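Local atomic coordinates of CDA peptide synthetase I (Streptomyces coelicolor, PDB entry 4JN5), a protein that belongs to the nonribosomal peptide synthetases and is represented in this model by a condensation domain. Residues 98-103 / 133-138; 287-292 / 357-362; 313-318 / 333-338. All coordinates share one frame; numbering follows the deposited sequence.

How the interactions relate
Interaction 1 lies on the opposite side of the chain's centre from the other two, its centre about 36 Å from that of interaction 2 and about 40 Å from that of interaction 3. It joins two loops leading into parallel strands and combines van der Waals packing with a water bridge. Interactions 2 and 3 are neighbours, with centres about 11 Å apart, and share the antiparallel pair 287-294 and 311-318. Interaction 2, partly buried like interaction 1, works along one strand of that pair through a backbone hydrogen bond and valine packing. Interaction 3 is the buried one and wholly apolar across its segments, a helix resting on the second strand. Pro314 and Val359 also touch, tying these two contacts together.

Interaction 1: 98-103 / 133-138; sequences YTPVLL and DRPGLS
Thr99 and Pro135 meet where two loops converge just before strands 103-107 and 138-144, the parallel neighbours that helix 114-126 connects in a beta-alpha-beta crossover. The tight part is centred on Thr99. Its two branches divide the work: OG1 lies 3.4 Å from Pro135 CB, while a chi1 of -73° puts OG1 beside the backbone N and leaves CG2 anti to it, where CG2 rests 3.5 Å from Gly136 CA. The side chains of Thr99 and Pro135 run past one another head to tail, and the hydroxyl is bonded to the carbonyl of Cys80. The next ring atom, Pro135 CG, lies 3.4 Å from Tyr98 O.

The side of Pro100 is looser and open to solvent. Its CD approaches no closer than 3.7 Å to Pro135 O, and the two proline rings barely touch. No direct hydrogen bond joins the segments; a water does so instead, donating to Pro100 O and to Gly136 O. Gly136 O has a second role, as acceptor of a weak bond from Ser138 N that closes an inverse gamma turn centred on Leu137. The water lies 2.9 Å from Pro100 O and 2.8 Å from Gly136 O.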
ATOM      1  N   TYR A  98      14.936   2.944  23.158  1.00 32.36           N
ATOM      2  CA  TYR A  98      14.812   1.697  22.423  1.00 31.48           C
ATOM      3  C   TYR A  98      13.600   1.756  21.505  1.00 32.30           C
ATOM      4  O   TYR A  98      12.643   2.484  21.771  1.00 28.90           O
ATOM      5  CB  TYR A  98      14.664   0.515  23.384  1.00 33.57           C
ATOM      6  CG  TYR A  98      15.937   0.124  24.100  1.00 38.09           C
ATOM      7  CD1 TYR A  98      16.955  -0.542  23.431  1.00 31.96           C
ATOM      8  CD2 TYR A  98      16.115   0.405  25.450  1.00 40.40           C
ATOM      9  CE1 TYR A  98      18.119  -0.910  24.082  1.00 38.45           C
ATOM     10  CE2 TYR A  98      17.276   0.041  26.109  1.00 40.96           C
ATOM     11  CZ  TYR A  98      18.274  -0.616  25.421  1.00 42.22           C
ATOM     12  OH  TYR A  98      19.431  -0.981  26.070  1.00 35.34           O
ATOM     13  N   THR A  99      13.647   0.997  20.417  1.00 30.66           N
ATOM     14  CA  THR A  99      12.472   0.811  19.582  1.00 26.28           C
ATOM     15  C   THR A  99      11.651  -0.327  20.167  1.00 24.80           C
ATOM     16  O   THR A  99      12.060  -1.487  20.106  1.00 28.09           O
ATOM     17  CB  THR A  99      12.849   0.478  18.128  1.00 27.18           C
ATOM     18  OG1 THR A  99      13.357   1.652  17.483  1.00 27.31           O
ATOM     19  CG2 THR A  99      11.631  -0.020  17.362  1.00 27.41           C
ATOM     20  N   PRO A 100      10.496   0.003  20.761  1.00 23.45           N
ATOM     21  CA  PRO A 100       9.641  -1.023  21.363  1.00 26.51           C
ATOM     22  C   PRO A 100       9.244  -2.075  20.336  1.00 27.98           C
ATOM     23  O   PRO A 100       9.035  -1.753  19.165  1.00 25.94           O
ATOM     24  CB  PRO A 100       8.409  -0.233  21.814  1.00 21.13           C
ATOM     25  CG  PRO A 100       8.892   1.163  21.980  1.00 20.74           C
ATOM     26  CD  PRO A 100       9.931   1.353  20.916  1.00 25.26           C
ATOM     27  N   VAL A 101       9.159  -3.324  20.773  1.00 28.29           N
ATOM     28  CA  VAL A 101       8.715  -4.408  19.910  1.00 27.93           C
ATOM     29  C   VAL A 101       7.696  -5.258  20.655  1.00 26.05           C
ATOM     30  O   VAL A 101       8.025  -5.916  21.642  1.00 24.45           O
ATOM     31  CB  VAL A 101       9.888  -5.292  19.455  1.00 28.32           C
ATOM     32  CG1 VAL A 101       9.393  -6.388  18.523  1.00 30.99           C
ATOM     33  CG2 VAL A 101      10.953  -4.449  18.773  1.00 23.12           C
ATOM     34  N   LEU A 102       6.455  -5.229  20.187  1.00 25.64           N
ATOM     35  CA  LEU A 102       5.386  -5.965  20.843  1.00 21.75           C
ATOM     36  C   LEU A 102       4.499  -6.678  19.835  1.00 21.29           C
ATOM     37  O   LEU A 102       3.949  -6.061  18.926  1.00 20.80           O
ATOM     38  CB  LEU A 102       4.538  -5.026  21.705  1.00 23.02           C
ATOM     39  CG  LEU A 102       3.288  -5.639  22.345  1.00 25.27           C
ATOM     40  CD1 LEU A 102       3.659  -6.788  23.274  1.00 16.00           C
ATOM     41  CD2 LEU A 102       2.488  -4.581  23.090  1.00 23.81           C
ATOM     42  N   LEU A 103       4.378  -7.989  19.996  1.00 22.03           N
ATOM     43  CA  LEU A 103       3.411  -8.756  19.235  1.00 22.75           C
ATOM     44  C   LEU A 103       2.247  -9.099  20.151  1.00 22.63           C
ATOM     45  O   LEU A 103       2.320 -10.045  20.932  1.00 22.93           O
ATOM     46  CB  LEU A 103       4.041 -10.034  18.679  1.00 24.46           C
ATOM     47  CG  LEU A 103       3.089 -10.967  17.927  1.00 24.42           C
ATOM     48  CD1 LEU A 103       2.354 -10.219  16.824  1.00 22.10           C
ATOM     49  CD2 LEU A 103       3.839 -12.163  17.364  1.00 23.94           C
ATOM     50  N   ASP A 133       8.229  11.539  16.603  1.00 35.48           N
ATOM     51  CA  ASP A 133       9.355  11.717  17.514  1.00 39.57           C
ATOM     52  C   ASP A 133       9.704  10.428  18.252  1.00 41.77           C
ATOM     53  O   ASP A 133      10.800  10.295  18.795  1.00 39.92           O
ATOM     54  CB  ASP A 133       9.059  12.828  18.525  1.00 40.75           C
ATOM     55  CG  ASP A 133       7.991  12.435  19.527  1.00 47.27           C
ATOM     56  OD1 ASP A 133       7.072  11.676  19.154  1.00 43.54           O
ATOM     57  OD2 ASP A 133       8.072  12.883  20.691  1.00 52.66           O
ATOM     58  N   ARG A 134       8.770   9.483  18.271  1.00 36.01           N
ATOM     59  CA  ARG A 134       8.977   8.220  18.971  1.00 38.22           C
ATOM     60  C   ARG A 134       9.378   7.101  18.016  1.00 39.97           C
ATOM     61  O   ARG A 134       8.788   6.951  16.945  1.00 38.53           O
ATOM     62  CB  ARG A 134       7.719   7.823  19.746  1.00 40.11           C
ATOM     63  CG  ARG A 134       7.288   8.837  20.793  1.00 41.52           C
ATOM     64  CD  ARG A 134       8.449   9.226  21.693  1.00 40.79           C
ATOM     65  NE  ARG A 134       9.186   8.057  22.169  1.00 51.19           N
ATOM     66  CZ  ARG A 134       8.847   7.343  23.237  1.00 53.39           C
ATOM     67  NH1 ARG A 134       7.776   7.673  23.947  1.00 46.26           N
ATOM     68  NH2 ARG A 134       9.579   6.296  23.594  1.00 48.85           N
ATOM     69  N   PRO A 135      10.386   6.307  18.406  1.00 36.45           N
ATOM     70  CA  PRO A 135      10.897   5.207  17.582  1.00 34.21           C
ATOM     71  C   PRO A 135       9.900   4.056  17.498  1.00 37.48           C
ATOM     72  O   PRO A 135       9.035   3.928  18.366  1.00 38.16           O
ATOM     73  CB  PRO A 135      12.154   4.767  18.335  1.00 31.80           C
ATOM     74  CG  PRO A 135      11.887   5.137  19.749  1.00 35.62           C
ATOM     75  CD  PRO A 135      11.098   6.412  19.692  1.00 36.34           C
ATOM     76  N   GLY A 136      10.023   3.233  16.461  1.00 32.02           N
ATOM     77  CA  GLY A 136       9.111   2.121  16.262  1.00 41.31           C
ATOM     78  C   GLY A 136       7.718   2.581  15.877  1.00 36.62           C
ATOM     79  O   GLY A 136       6.794   2.558  16.691  1.00 35.92           O
ATOM     80  N   LEU A 137       7.567   3.000  14.625  1.00 32.58           N
ATOM     81  CA  LEU A 137       6.290   3.506  14.136  1.00 29.01           C
ATOM     82  C   LEU A 137       5.446   2.393  13.517  1.00 27.28           C
ATOM     83  O   LEU A 137       4.972   2.514  12.387  1.00 27.08           O
ATOM     84  CB  LEU A 137       6.520   4.633  13.127  1.00 26.61           C
ATOM     85  CG  LEU A 137       7.250   5.860  13.682  1.00 27.86           C
ATOM     86  CD1 LEU A 137       7.809   6.723  12.563  1.00 25.12           C
ATOM     87  CD2 LEU A 137       6.334   6.669  14.587  1.00 26.29           C
ATOM     88  N   SER A 138       5.263   1.310  14.265  1.00 27.93           N
ATOM     89  CA  SER A 138       4.444   0.194  13.805  1.00 27.18           C
ATOM     90  C   SER A 138       3.697  -0.472  14.957  1.00 25.11           C
ATOM     91  O   SER A 138       4.109  -0.385  16.115  1.00 28.72           O
ATOM     92  CB  SER A 138       5.295  -0.839  13.056  1.00 24.05           C
ATOM     93  OG  SER A 138       6.196  -1.500  13.928  1.00 24.60           O
TER
HETATM   94  O   HOH W   1       7.032   0.180  18.208  1.00 38.96           O

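Interaction 2: 287-292 / 357-362; sequences DVVVSV and AGVSGP
Val359 begins the contact by meeting Val289 of strand 287-294 through one methyl each, CG1 to CG1 at 3.7 Å, with the two side chains lying roughly perpendicular. Both methyls lie opposite their own backbone N, chi1 being 171° in Val289, and this rotation brings each branch forward to the other. Val359 also packs on Pro314 of the next strand, so its side chain bridges onto the antiparallel pair formed by strands 287-294 and 311-318.

Ser360 follows with its CB pointing away from the strand. What it offers to the strand is its carbonyl: Ser360 O lies 3.3 Å from Val289 CG1, so the same methyl packs against a valine and a peptide oxygen.

Gly361 CA comes within 4.0 Å of Val289 O, and the chain then turns alongside the strand. Residues 357-362 belong to the loop that leads from helix 347-354 into strand 363-366, an outermost strand of the four-stranded sheet within this chain of the condensation domain.

Pro362 completes the approach. Its ring rests on Leu279 of helix 267-283, and its CD lies 3.6 Å from Val289 O. Ser291 N donates to Pro362 O at 3.1 Å, in a hydrogen bond somewhat bent at the hydrogen (145°), and Ser291 is also backbone-bonded to Val364, as in parallel pairing. Pro362 O also receives a CA-H...O contact from Val290, whose CA is 3.5 Å away, and Val290 CG2 packs against the same oxygen at 3.6 Å.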
ATOM      1  N   ASP A 287     -12.678  12.639 -21.180  1.00 33.94           N
ATOM      2  CA  ASP A 287     -11.344  12.481 -20.613  1.00 31.42           C
ATOM      3  C   ASP A 287     -11.416  12.068 -19.147  1.00 31.15           C
ATOM      4  O   ASP A 287     -11.756  12.871 -18.276  1.00 30.74           O
ATOM      5  CB  ASP A 287     -10.533  13.771 -20.763  1.00 33.31           C
ATOM      6  CG  ASP A 287     -10.185  14.076 -22.207  1.00 40.67           C
ATOM      7  OD1 ASP A 287     -10.028  13.122 -22.998  1.00 41.86           O
ATOM      8  OD2 ASP A 287     -10.065  15.271 -22.550  1.00 48.00           O
ATOM      9  N   VAL A 288     -11.095  10.805 -18.885  1.00 27.54           N
ATOM     10  CA  VAL A 288     -11.132  10.264 -17.533  1.00 26.87           C
ATOM     11  C   VAL A 288      -9.728  10.143 -16.956  1.00 25.44           C
ATOM     12  O   VAL A 288      -8.823   9.630 -17.610  1.00 26.41           O
ATOM     13  CB  VAL A 288     -11.815   8.881 -17.501  1.00 24.76           C
ATOM     14  CG1 VAL A 288     -11.547   8.179 -16.180  1.00 26.07           C
ATOM     15  CG2 VAL A 288     -13.312   9.019 -17.754  1.00 23.47           C
ATOM     16  N   VAL A 289      -9.551  10.622 -15.729  1.00 25.95           N
ATOM     17  CA  VAL A 289      -8.261  10.533 -15.058  1.00 26.20           C
ATOM     18  C   VAL A 289      -8.285   9.516 -13.921  1.00 29.51           C
ATOM     19  O   VAL A 289      -9.190   9.519 -13.085  1.00 30.16           O
ATOM     20  CB  VAL A 289      -7.807  11.899 -14.508  1.00 29.28           C
ATOM     21  CG1 VAL A 289      -6.574  11.734 -13.634  1.00 31.40           C
ATOM     22  CG2 VAL A 289      -7.531  12.863 -15.650  1.00 27.94           C
ATOM     23  N   VAL A 290      -7.288   8.641 -13.906  1.00 27.83           N
ATOM     24  CA  VAL A 290      -7.148   7.652 -12.845  1.00 26.57           C
ATOM     25  C   VAL A 290      -5.675   7.445 -12.518  1.00 27.24           C
ATOM     26  O   VAL A 290      -4.875   7.115 -13.394  1.00 29.65           O
ATOM     27  CB  VAL A 290      -7.800   6.309 -13.232  1.00 27.64           C
ATOM     28  CG1 VAL A 290      -7.691   6.075 -14.726  1.00 28.34           C
ATOM     29  CG2 VAL A 290      -7.172   5.165 -12.453  1.00 27.49           C
ATOM     30  N   SER A 291      -5.322   7.648 -11.252  1.00 24.93           N
ATOM     31  CA  SER A 291      -3.933   7.551 -10.818  1.00 24.58           C
ATOM     32  C   SER A 291      -3.523   6.113 -10.520  1.00 23.92           C
ATOM     33  O   SER A 291      -4.334   5.299 -10.085  1.00 25.46           O
ATOM     34  CB  SER A 291      -3.687   8.433  -9.590  1.00 31.20           C
ATOM     35  OG  SER A 291      -3.826   9.805  -9.914  1.00 36.12           O
ATOM     36  N   VAL A 292      -2.252   5.812 -10.761  1.00 23.51           N
ATOM     37  CA  VAL A 292      -1.719   4.479 -10.533  1.00 22.67           C
ATOM     38  C   VAL A 292      -0.416   4.570  -9.751  1.00 28.54           C
ATOM     39  O   VAL A 292       0.436   5.405 -10.052  1.00 27.14           O
ATOM     40  CB  VAL A 292      -1.462   3.747 -11.867  1.00 27.74           C
ATOM     41  CG1 VAL A 292      -0.821   2.393 -11.618  1.00 31.94           C
ATOM     42  CG2 VAL A 292      -2.760   3.593 -12.653  1.00 25.24           C
ATOM     43  N   ALA A 357      -6.431  21.714  -6.448  1.00 70.12           N
ATOM     44  CA  ALA A 357      -6.504  20.373  -5.881  1.00 72.49           C
ATOM     45  C   ALA A 357      -5.616  19.412  -6.665  1.00 70.68           C
ATOM     46  O   ALA A 357      -5.582  18.214  -6.385  1.00 63.87           O
ATOM     47  CB  ALA A 357      -7.943  19.881  -5.865  1.00 73.91           C
ATOM     48  N   GLY A 358      -4.900  19.948  -7.648  1.00 69.34           N
ATOM     49  CA  GLY A 358      -4.014  19.149  -8.473  1.00 62.95           C
ATOM     50  C   GLY A 358      -4.769  18.207  -9.390  1.00 60.13           C
ATOM     51  O   GLY A 358      -5.940  18.430  -9.697  1.00 64.50           O
ATOM     52  N   VAL A 359      -4.092  17.151  -9.830  1.00 56.55           N
ATOM     53  CA  VAL A 359      -4.699  16.156 -10.706  1.00 54.46           C
ATOM     54  C   VAL A 359      -5.325  15.034  -9.886  1.00 56.90           C
ATOM     55  O   VAL A 359      -4.628  14.139  -9.409  1.00 63.66           O
ATOM     56  CB  VAL A 359      -3.661  15.556 -11.670  1.00 50.44           C
ATOM     57  CG1 VAL A 359      -4.314  14.516 -12.569  1.00 47.63           C
ATOM     58  CG2 VAL A 359      -3.011  16.654 -12.498  1.00 48.79           C
ATOM     59  N   SER A 360      -6.644  15.082  -9.731  1.00 47.92           N
ATOM     60  CA  SER A 360      -7.339  14.131  -8.870  1.00 55.83           C
ATOM     61  C   SER A 360      -8.094  13.057  -9.653  1.00 45.59           C
ATOM     62  O   SER A 360      -7.936  12.923 -10.867  1.00 37.36           O
ATOM     63  CB  SER A 360      -8.290  14.864  -7.917  1.00 58.45           C
ATOM     64  OG  SER A 360      -8.785  13.993  -6.912  1.00 49.71           O
ATOM     65  N   GLY A 361      -8.920  12.299  -8.939  1.00 45.91           N
ATOM     66  CA  GLY A 361      -9.603  11.149  -9.499  1.00 41.93           C
ATOM     67  C   GLY A 361      -9.309   9.940  -8.634  1.00 32.39           C
ATOM     68  O   GLY A 361      -8.527  10.035  -7.691  1.00 31.36           O
ATOM     69  N   PRO A 362      -9.930   8.796  -8.948  1.00 26.98           N
ATOM     70  CA  PRO A 362      -9.699   7.595  -8.140  1.00 30.87           C
ATOM     71  C   PRO A 362      -8.304   7.029  -8.370  1.00 28.97           C
ATOM     72  O   PRO A 362      -7.765   7.136  -9.471  1.00 30.90           O
ATOM     73  CB  PRO A 362     -10.751   6.618  -8.667  1.00 26.58           C
ATOM     74  CG  PRO A 362     -10.970   7.038 -10.070  1.00 22.11           C
ATOM     75  CD  PRO A 362     -10.842   8.537 -10.075  1.00 28.76           C
TER

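Interaction 3: 313-318 / 333-338; sequences LPLRLA and SEAMSG
A helix laid over one face of an antiparallel strand pair brings Leu315 and Leu317, on strand 311-318, against Ala335 and Met336, on helix 325-340. The short strand and helix axes approach to 8.3 Å, and their directions differ by 144°, so the helix runs back over the strand at a slant. Ala335 is at the centre. Its methyl points toward the strand, and its small size probably allows the close approach, Leu315 and Ala335 being the nearest CA pair. Leu315 and Leu317, two apart on the strand, both bring CD2 to the same methyl, Leu315 CD2 at 3.5 Å from Ala335 CB and Leu317 CD2 at 3.7 Å from it.

Leu315 spreads its two branches over successive helix residues. While CD2 covers Ala335, CD1 lies 3.6 Å from Met336 SD, and these two side chains are set nearly square to one another. The methionine gets there by folding: chi2 of -65° and chi3 of -64° bend its chain, so that the sulfur, rather than an extended tip, lies against the leucine. Met336 CG joins in at 4.0 Å from Leu315 CD1.

The guanidinium group of Arg316 turns from the helix, to a salt bridge with Asp223 and a hydrogen bond to Leu220 O. Earlier in the strand, Pro314 packs on Trp217 of helix 208-220, while Leu315 also touches Leu339 of helix 325-340. Alternating strand residues that send leucines under a helix, with no hydrogen bond between the two elements, are typical of the helix-on-sheet layering of alpha/beta folds.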
ATOM      1  N   LEU A 313       1.141   8.340 -10.276  1.00 32.27           N
ATOM      2  CA  LEU A 313       1.052   9.194 -11.453  1.00 26.28           C
ATOM      3  C   LEU A 313      -0.290   9.010 -12.157  1.00 27.80           C
ATOM      4  O   LEU A 313      -0.834   7.907 -12.185  1.00 27.93           O
ATOM      5  CB  LEU A 313       2.213   8.913 -12.406  1.00 27.66           C
ATOM      6  CG  LEU A 313       3.592   9.253 -11.836  1.00 30.41           C
ATOM      7  CD1 LEU A 313       4.705   8.781 -12.761  1.00 30.85           C
ATOM      8  CD2 LEU A 313       3.704  10.748 -11.569  1.00 23.80           C
ATOM      9  N   PRO A 314      -0.830  10.100 -12.718  1.00 27.64           N
ATOM     10  CA  PRO A 314      -2.156  10.112 -13.346  1.00 26.34           C
ATOM     11  C   PRO A 314      -2.175   9.573 -14.776  1.00 29.54           C
ATOM     12  O   PRO A 314      -1.247   9.814 -15.548  1.00 26.76           O
ATOM     13  CB  PRO A 314      -2.518  11.598 -13.348  1.00 29.42           C
ATOM     14  CG  PRO A 314      -1.205  12.291 -13.439  1.00 27.33           C
ATOM     15  CD  PRO A 314      -0.231  11.446 -12.667  1.00 27.49           C
ATOM     16  N   LEU A 315      -3.239   8.849 -15.111  1.00 28.76           N
ATOM     17  CA  LEU A 315      -3.470   8.380 -16.472  1.00 25.07           C
ATOM     18  C   LEU A 315      -4.633   9.138 -17.098  1.00 27.77           C
ATOM     19  O   LEU A 315      -5.774   9.006 -16.656  1.00 27.11           O
ATOM     20  CB  LEU A 315      -3.789   6.884 -16.484  1.00 27.33           C
ATOM     21  CG  LEU A 315      -2.645   5.879 -16.366  1.00 28.43           C
ATOM     22  CD1 LEU A 315      -3.201   4.480 -16.158  1.00 25.71           C
ATOM     23  CD2 LEU A 315      -1.757   5.927 -17.598  1.00 26.03           C
ATOM     24  N   ARG A 316      -4.345   9.934 -18.123  1.00 26.11           N
ATOM     25  CA  ARG A 316      -5.401  10.589 -18.885  1.00 26.66           C
ATOM     26  C   ARG A 316      -5.953   9.625 -19.925  1.00 29.61           C
ATOM     27  O   ARG A 316      -5.292   9.324 -20.919  1.00 31.41           O
ATOM     28  CB  ARG A 316      -4.890  11.857 -19.568  1.00 32.90           C
ATOM     29  CG  ARG A 316      -4.702  13.036 -18.634  1.00 40.46           C
ATOM     30  CD  ARG A 316      -4.504  14.323 -19.418  1.00 41.05           C
ATOM     31  NE  ARG A 316      -5.643  14.608 -20.289  1.00 43.52           N
ATOM     32  CZ  ARG A 316      -5.707  15.643 -21.121  1.00 48.28           C
ATOM     33  NH1 ARG A 316      -4.695  16.496 -21.199  1.00 48.95           N
ATOM     34  NH2 ARG A 316      -6.782  15.825 -21.874  1.00 47.63           N
ATOM     35  N   LEU A 317      -7.168   9.144 -19.689  1.00 23.52           N
ATOM     36  CA  LEU A 317      -7.778   8.157 -20.563  1.00 24.96           C
ATOM     37  C   LEU A 317      -9.003   8.710 -21.281  1.00 26.86           C
ATOM     38  O   LEU A 317     -10.023   8.995 -20.656  1.00 27.59           O
ATOM     39  CB  LEU A 317      -8.157   6.912 -19.760  1.00 23.93           C
ATOM     40  CG  LEU A 317      -7.006   6.277 -18.979  1.00 23.57           C
ATOM     41  CD1 LEU A 317      -7.511   5.149 -18.096  1.00 22.27           C
ATOM     42  CD2 LEU A 317      -5.924   5.785 -19.929  1.00 23.37           C
ATOM     43  N   ALA A 318      -8.896   8.860 -22.597  1.00 25.86           N
ATOM     44  CA  ALA A 318     -10.030   9.278 -23.410  1.00 31.34           C
ATOM     45  C   ALA A 318     -10.921   8.074 -23.689  1.00 29.56           C
ATOM     46  O   ALA A 318     -10.448   7.042 -24.162  1.00 29.95           O
ATOM     47  CB  ALA A 318      -9.552   9.901 -24.713  1.00 31.00           C
ATOM     48  N   SER A 333      -2.977   0.838 -21.931  1.00 22.87           N
ATOM     49  CA  SER A 333      -1.614   0.369 -22.165  1.00 26.42           C
ATOM     50  C   SER A 333      -0.769   1.410 -22.892  1.00 28.19           C
ATOM     51  O   SER A 333       0.441   1.491 -22.686  1.00 30.81           O
ATOM     52  CB  SER A 333      -1.615  -0.948 -22.942  1.00 22.75           C
ATOM     53  OG  SER A 333      -2.068  -2.015 -22.127  1.00 34.88           O
ATOM     54  N   GLU A 334      -1.411   2.202 -23.741  1.00 23.69           N
ATOM     55  CA  GLU A 334      -0.714   3.257 -24.460  1.00 31.38           C
ATOM     56  C   GLU A 334      -0.352   4.392 -23.509  1.00 26.34           C
ATOM     57  O   GLU A 334       0.764   4.910 -23.541  1.00 27.71           O
ATOM     58  CB  GLU A 334      -1.571   3.776 -25.618  1.00 30.42           C
ATOM     59  CG  GLU A 334      -1.868   2.726 -26.679  1.00 31.13           C
ATOM     60  CD  GLU A 334      -2.863   3.207 -27.719  1.00 37.63           C
ATOM     61  OE1 GLU A 334      -3.373   4.338 -27.580  1.00 41.95           O
ATOM     62  OE2 GLU A 334      -3.136   2.451 -28.675  1.00 35.84           O
ATOM     63  N   ALA A 335      -1.301   4.769 -22.659  1.00 20.83           N
ATOM     64  CA  ALA A 335      -1.073   5.822 -21.678  1.00 22.75           C
ATOM     65  C   ALA A 335      -0.031   5.384 -20.654  1.00 27.05           C
ATOM     66  O   ALA A 335       0.815   6.176 -20.238  1.00 22.64           O
ATOM     67  CB  ALA A 335      -2.376   6.198 -20.993  1.00 24.44           C
ATOM     68  N   MET A 336      -0.101   4.118 -20.254  1.00 31.19           N
ATOM     69  CA  MET A 336       0.872   3.549 -19.325  1.00 27.80           C
ATOM     70  C   MET A 336       2.274   3.567 -19.922  1.00 30.37           C
ATOM     71  O   MET A 336       3.258   3.771 -19.211  1.00 30.72           O
ATOM     72  CB  MET A 336       0.483   2.120 -18.940  1.00 21.67           C
ATOM     73  CG  MET A 336      -0.608   2.035 -17.886  1.00 23.59           C
ATOM     74  SD  MET A 336      -0.077   2.701 -16.296  1.00 32.74           S
ATOM     75  CE  MET A 336       1.235   1.559 -15.867  1.00 28.45           C
ATOM     76  N   SER A 337       2.356   3.348 -21.229  1.00 28.44           N
ATOM     77  CA  SER A 337       3.634   3.369 -21.929  1.00 29.56           C
ATOM     78  C   SER A 337       4.332   4.705 -21.703  1.00 31.89           C
ATOM     79  O   SER A 337       5.515   4.752 -21.363  1.00 31.83           O
ATOM     80  CB  SER A 337       3.426   3.120 -23.425  1.00 28.77           C
ATOM     81  OG  SER A 337       4.655   3.150 -24.128  1.00 46.60           O
ATOM     82  N   GLY A 338       3.588   5.792 -21.882  1.00 30.62           N
ATOM     83  CA  GLY A 338       4.119   7.124 -21.665  1.00 30.56           C
ATOM     84  C   GLY A 338       4.371   7.426 -20.200  1.00 27.19           C
ATOM     85  O   GLY A 338       5.261   8.206 -19.866  1.00 30.45           O
TER